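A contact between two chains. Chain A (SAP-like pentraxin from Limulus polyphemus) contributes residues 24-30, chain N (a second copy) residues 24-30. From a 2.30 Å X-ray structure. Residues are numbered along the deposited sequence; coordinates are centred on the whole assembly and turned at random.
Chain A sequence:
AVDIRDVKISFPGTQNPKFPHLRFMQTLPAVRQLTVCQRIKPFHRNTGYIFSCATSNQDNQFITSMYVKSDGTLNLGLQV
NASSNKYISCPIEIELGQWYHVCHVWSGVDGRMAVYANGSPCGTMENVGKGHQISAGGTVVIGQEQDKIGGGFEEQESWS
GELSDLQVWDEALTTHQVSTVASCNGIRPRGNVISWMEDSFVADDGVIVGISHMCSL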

ATOM      1  N   PHE A  24     -39.120 -14.853 -20.586  1.00  5.97           N
ATOM      2  CA  PHE A  24     -37.765 -14.683 -21.083  1.00  6.43           C
ATOM      3  C   PHE A  24     -37.716 -14.808 -22.593  1.00  6.52           C
ATOM      4  O   PHE A  24     -38.337 -15.696 -23.180  1.00  6.18           O
ATOM      5  CB  PHE A  24     -36.824 -15.669 -20.402  1.00  4.67           C
ATOM      6  CG  PHE A  24     -36.512 -15.296 -18.984  1.00  5.35           C
ATOM      7  CD1 PHE A  24     -37.421 -15.561 -17.967  1.00  5.23           C
ATOM      8  CD2 PHE A  24     -35.339 -14.613 -18.676  1.00  7.12           C
ATOM      9  CE1 PHE A  24     -37.171 -15.148 -16.652  1.00  7.74           C
ATOM     10  CE2 PHE A  24     -35.076 -14.191 -17.360  1.00  8.06           C
ATOM     11  CZ  PHE A  24     -35.998 -14.461 -16.349  1.00  7.98           C
ATOM     12  N   MET A  25     -36.989 -13.885 -23.213  1.00  8.26           N
ATOM     13  CA  MET A  25     -36.859 -13.828 -24.663  1.00  9.68           C
ATOM     14  C   MET A  25     -36.164 -15.031 -25.289  1.00  9.83           C
ATOM     15  O   MET A  25     -36.526 -15.447 -26.378  1.00 10.59           O
ATOM     16  CB  MET A  25     -36.126 -12.546 -25.066  1.00 10.77           C
ATOM     17  CG  MET A  25     -36.860 -11.262 -24.692  1.00 13.86           C
ATOM     18  SD  MET A  25     -38.438 -11.106 -25.568  1.00 19.59           S
ATOM     19  CE  MET A  25     -37.859 -10.676 -27.201  1.00 16.66           C
ATOM     20  N   GLN A  26     -35.171 -15.587 -24.602  1.00  8.89           N
ATOM     21  CA  GLN A  26     -34.435 -16.727 -25.127  1.00  9.18           C
ATOM     22  C   GLN A  26     -34.909 -18.035 -24.504  1.00 10.30           C
ATOM     23  O   GLN A  26     -35.066 -18.136 -23.284  1.00 10.44           O
ATOM     24  CB  GLN A  26     -32.931 -16.524 -24.876  1.00  9.73           C
ATOM     25  CG  GLN A  26     -32.025 -17.601 -25.456  1.00  8.87           C
ATOM     26  CD  GLN A  26     -30.546 -17.248 -25.339  1.00  8.58           C
ATOM     27  OE1 GLN A  26     -30.140 -16.540 -24.419  1.00 11.04           O
ATOM     28  NE2 GLN A  26     -29.735 -17.754 -26.261  1.00  6.57           N
ATOM     29  N   THR A  27     -35.159 -19.035 -25.345  1.00  9.72           N
ATOM     30  CA  THR A  27     -35.597 -20.333 -24.845  1.00  9.60           C
ATOM     31  C   THR A  27     -34.391 -21.047 -24.240  1.00  9.65           C
ATOM     32  O   THR A  27     -33.242 -20.753 -24.580  1.00  8.99           O
ATOM     33  CB  THR A  27     -36.203 -21.210 -25.970  1.00  9.59           C
ATOM     34  OG1 THR A  27     -35.210 -21.477 -26.968  1.00  9.52           O
ATOM     35  CG2 THR A  27     -37.385 -20.505 -26.611  1.00  5.75           C
ATOM     36  N   LEU A  28     -34.655 -21.985 -23.341  1.00 10.10           N
ATOM     37  CA  LEU A  28     -33.585 -22.712 -22.680  1.00 10.64           C
ATOM     38  C   LEU A  28     -33.020 -23.827 -23.550  1.00 10.82           C
ATOM     39  O   LEU A  28     -33.653 -24.264 -24.514  1.00 10.23           O
ATOM     40  CB  LEU A  28     -34.097 -23.311 -21.365  1.00 11.77           C
ATOM     41  CG  LEU A  28     -34.720 -22.351 -20.350  1.00 13.47           C
ATOM     42  CD1 LEU A  28     -35.061 -23.106 -19.072  1.00 13.26           C
ATOM     43  CD2 LEU A  28     -33.752 -21.232 -20.051  1.00 12.93           C
ATOM     44  N   PRO A  29     -31.798 -24.279 -23.239  1.00 10.76           N
ATOM     45  CA  PRO A  29     -31.188 -25.362 -24.013  1.00 10.58           C
ATOM     46  C   PRO A  29     -31.730 -26.642 -23.386  1.00 10.76           C
ATOM     47  O   PRO A  29     -32.464 -26.579 -22.396  1.00 10.40           O
ATOM     48  CB  PRO A  29     -29.703 -25.187 -23.731  1.00 10.50           C
ATOM     49  CG  PRO A  29     -29.707 -24.746 -22.284  1.00 10.66           C
ATOM     50  CD  PRO A  29     -30.840 -23.720 -22.265  1.00 10.14           C
ATOM     51  N   ALA A  30     -31.393 -27.794 -23.953  1.00 10.48           N
ATOM     52  CA  ALA A  30     -31.835 -29.058 -23.377  1.00 11.19           C
ATOM     53  C   ALA A  30     -31.068 -29.194 -22.060  1.00 11.48           C
ATOM     54  O   ALA A  30     -29.886 -28.846 -21.997  1.00 12.12           O
ATOM     55  CB  ALA A  30     -31.479 -30.216 -24.308  1.00 10.49           C
TER
ATOM     56  N   PHE N  24     -24.167 -24.738 -31.250  1.00  6.70           N
ATOM     57  CA  PHE N  24     -24.519 -24.244 -29.929  1.00  6.49           C
ATOM     58  C   PHE N  24     -25.794 -24.892 -29.419  1.00  5.75           C
ATOM     59  O   PHE N  24     -26.768 -25.034 -30.152  1.00  6.77           O
ATOM     60  CB  PHE N  24     -24.615 -22.714 -29.952  1.00  3.91           C
ATOM     61  CG  PHE N  24     -23.271 -22.047 -29.989  1.00  4.62           C
ATOM     62  CD1 PHE N  24     -22.588 -21.887 -31.192  1.00  4.62           C
ATOM     63  CD2 PHE N  24     -22.637 -21.676 -28.806  1.00  3.86           C
ATOM     64  CE1 PHE N  24     -21.287 -21.375 -31.216  1.00  5.46           C
ATOM     65  CE2 PHE N  24     -21.336 -21.161 -28.815  1.00  5.11           C
ATOM     66  CZ  PHE N  24     -20.657 -21.012 -30.021  1.00  7.04           C
ATOM     67  N   MET N  25     -25.763 -25.299 -28.157  1.00  7.71           N
ATOM     68  CA  MET N  25     -26.881 -25.978 -27.516  1.00  9.30           C
ATOM     69  C   MET N  25     -28.129 -25.130 -27.358  1.00  9.72           C
ATOM     70  O   MET N  25     -29.242 -25.635 -27.455  1.00 10.60           O
ATOM     71  CB  MET N  25     -26.455 -26.508 -26.144  1.00 10.75           C
ATOM     72  CG  MET N  25     -25.362 -27.565 -26.206  1.00 12.77           C
ATOM     73  SD  MET N  25     -25.919 -29.021 -27.098  1.00 20.63           S
ATOM     74  CE  MET N  25     -26.969 -29.774 -25.805  1.00 18.61           C
ATOM     75  N   GLN N  26     -27.948 -23.841 -27.115  1.00  9.28           N
ATOM     76  CA  GLN N  26     -29.081 -22.958 -26.914  1.00  8.15           C
ATOM     77  C   GLN N  26     -29.371 -22.131 -28.161  1.00  7.93           C
ATOM     78  O   GLN N  26     -28.464 -21.556 -28.756  1.00  9.94           O
ATOM     79  CB  GLN N  26     -28.801 -22.048 -25.712  1.00  7.36           C
ATOM     80  CG  GLN N  26     -29.940 -21.106 -25.334  1.00  9.18           C
ATOM     81  CD  GLN N  26     -29.702 -20.400 -23.997  1.00  8.14           C
ATOM     82  OE1 GLN N  26     -28.562 -20.142 -23.611  1.00  8.99           O
ATOM     83  NE2 GLN N  26     -30.782 -20.067 -23.301  1.00  6.81           N
ATOM     84  N   THR N  27     -30.633 -22.088 -28.571  1.00  7.36           N
ATOM     85  CA  THR N  27     -31.004 -21.304 -29.742  1.00  8.46           C
ATOM     86  C   THR N  27     -31.002 -19.829 -29.356  1.00  9.60           C
ATOM     87  O   THR N  27     -31.136 -19.478 -28.181  1.00  9.45           O
ATOM     88  CB  THR N  27     -32.402 -21.694 -30.283  1.00  8.36           C
ATOM     89  OG1 THR N  27     -33.384 -21.523 -29.254  1.00  7.68           O
ATOM     90  CG2 THR N  27     -32.410 -23.152 -30.752  1.00  5.51           C
ATOM     91  N   LEU N  28     -30.836 -18.963 -30.347  1.00 10.50           N
ATOM     92  CA  LEU N  28     -30.799 -17.533 -30.095  1.00 10.77           C
ATOM     93  C   LEU N  28     -32.185 -16.942 -29.910  1.00 11.04           C
ATOM     94  O   LEU N  28     -33.190 -17.535 -30.301  1.00 10.33           O
ATOM     95  CB  LEU N  28     -30.130 -16.799 -31.255  1.00  8.78           C
ATOM     96  CG  LEU N  28     -28.767 -17.269 -31.759  1.00 12.70           C
ATOM     97  CD1 LEU N  28     -28.346 -16.369 -32.930  1.00  9.47           C
ATOM     98  CD2 LEU N  28     -27.739 -17.223 -30.639  1.00  9.96           C
ATOM     99  N   PRO N  29     -32.258 -15.765 -29.276  1.00 10.79           N
ATOM    100  CA  PRO N  29     -33.558 -15.119 -29.078  1.00 10.83           C
ATOM    101  C   PRO N  29     -33.806 -14.348 -30.372  1.00 11.15           C
ATOM    102  O   PRO N  29     -32.952 -14.345 -31.262  1.00 11.38           O
ATOM    103  CB  PRO N  29     -33.301 -14.184 -27.905  1.00 11.22           C
ATOM    104  CG  PRO N  29     -31.891 -13.743 -28.160  1.00 11.31           C
ATOM    105  CD  PRO N  29     -31.195 -15.049 -28.549  1.00 10.27           C
ATOM    106  N   ALA N  30     -34.963 -13.715 -30.496  1.00 10.33           N
ATOM    107  CA  ALA N  30     -35.241 -12.926 -31.685  1.00 10.24           C
ATOM    108  C   ALA N  30     -34.319 -11.716 -31.588  1.00  9.84           C
ATOM    109  O   ALA N  30     -34.096 -11.194 -30.493  1.00 10.84           O
ATOM    110  CB  ALA N  30     -36.711 -12.471 -31.695  1.00  8.41           C
TER
HETATM  111  O   HOH W   1     -36.956 -13.838 -28.512  1.00  5.28           O
HETATM  112  O   HOH W   2     -34.433 -18.961 -28.204  1.00  6.97           O
HETATM  113  O   HOH W   3     -32.899 -23.022 -26.834  1.00  7.20           O
HETATM  114  O   HOH W   4     -35.783 -22.443 -29.545  1.00 13.89           O
HETATM  115  O   HOH W   5     -29.977 -27.884 -26.391  1.00  6.83           O

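The two copies of residues 24-30 run antiparallel, their end-to-end directions 173° apart, and pair almost symmetrically about Thr A27 and Thr N27, burying 498 Å² in total. The direct hydrogen bonds come from the glutamines. Although CA-to-CB of Gln A26 points sideways, chi1 and chi2 are both t, and this extended chain carries its amide to the partner backbone, where Gln A26 NE2 donates to Thr N27 O at 2.9 Å. Gln N26 adopts the same t,t conformation, and its NE2 reaches Thr A27 O, also at 2.9 Å; both bonds are nearly linear. The long, flexible side chain thus satisfies a carbonyl that no backbone amide of the other stretch meets directly.

At each end a proline packs against a methionine. Both CB atoms point toward the opposing stretch, and Pro A29 CB lies 4.3 Å from Met N25 CB, matched by Met A25 CB and Pro N29 CB at 4.3 Å. Leu A28 and Leu N28 instead turn away and are buried.

Waters complete the contact. Water 1 donates to Met A25 O and accepts from Ala N30 N, with water 5 the symmetric counterpart. At the centre, both threonines adopt the p rotamer, which brings Thr A27 OG1 within 2.9 Å of Thr N27 OG1; the angle is poor for a direct bond, but water 4 hydrogen-bonds to both hydroxyls.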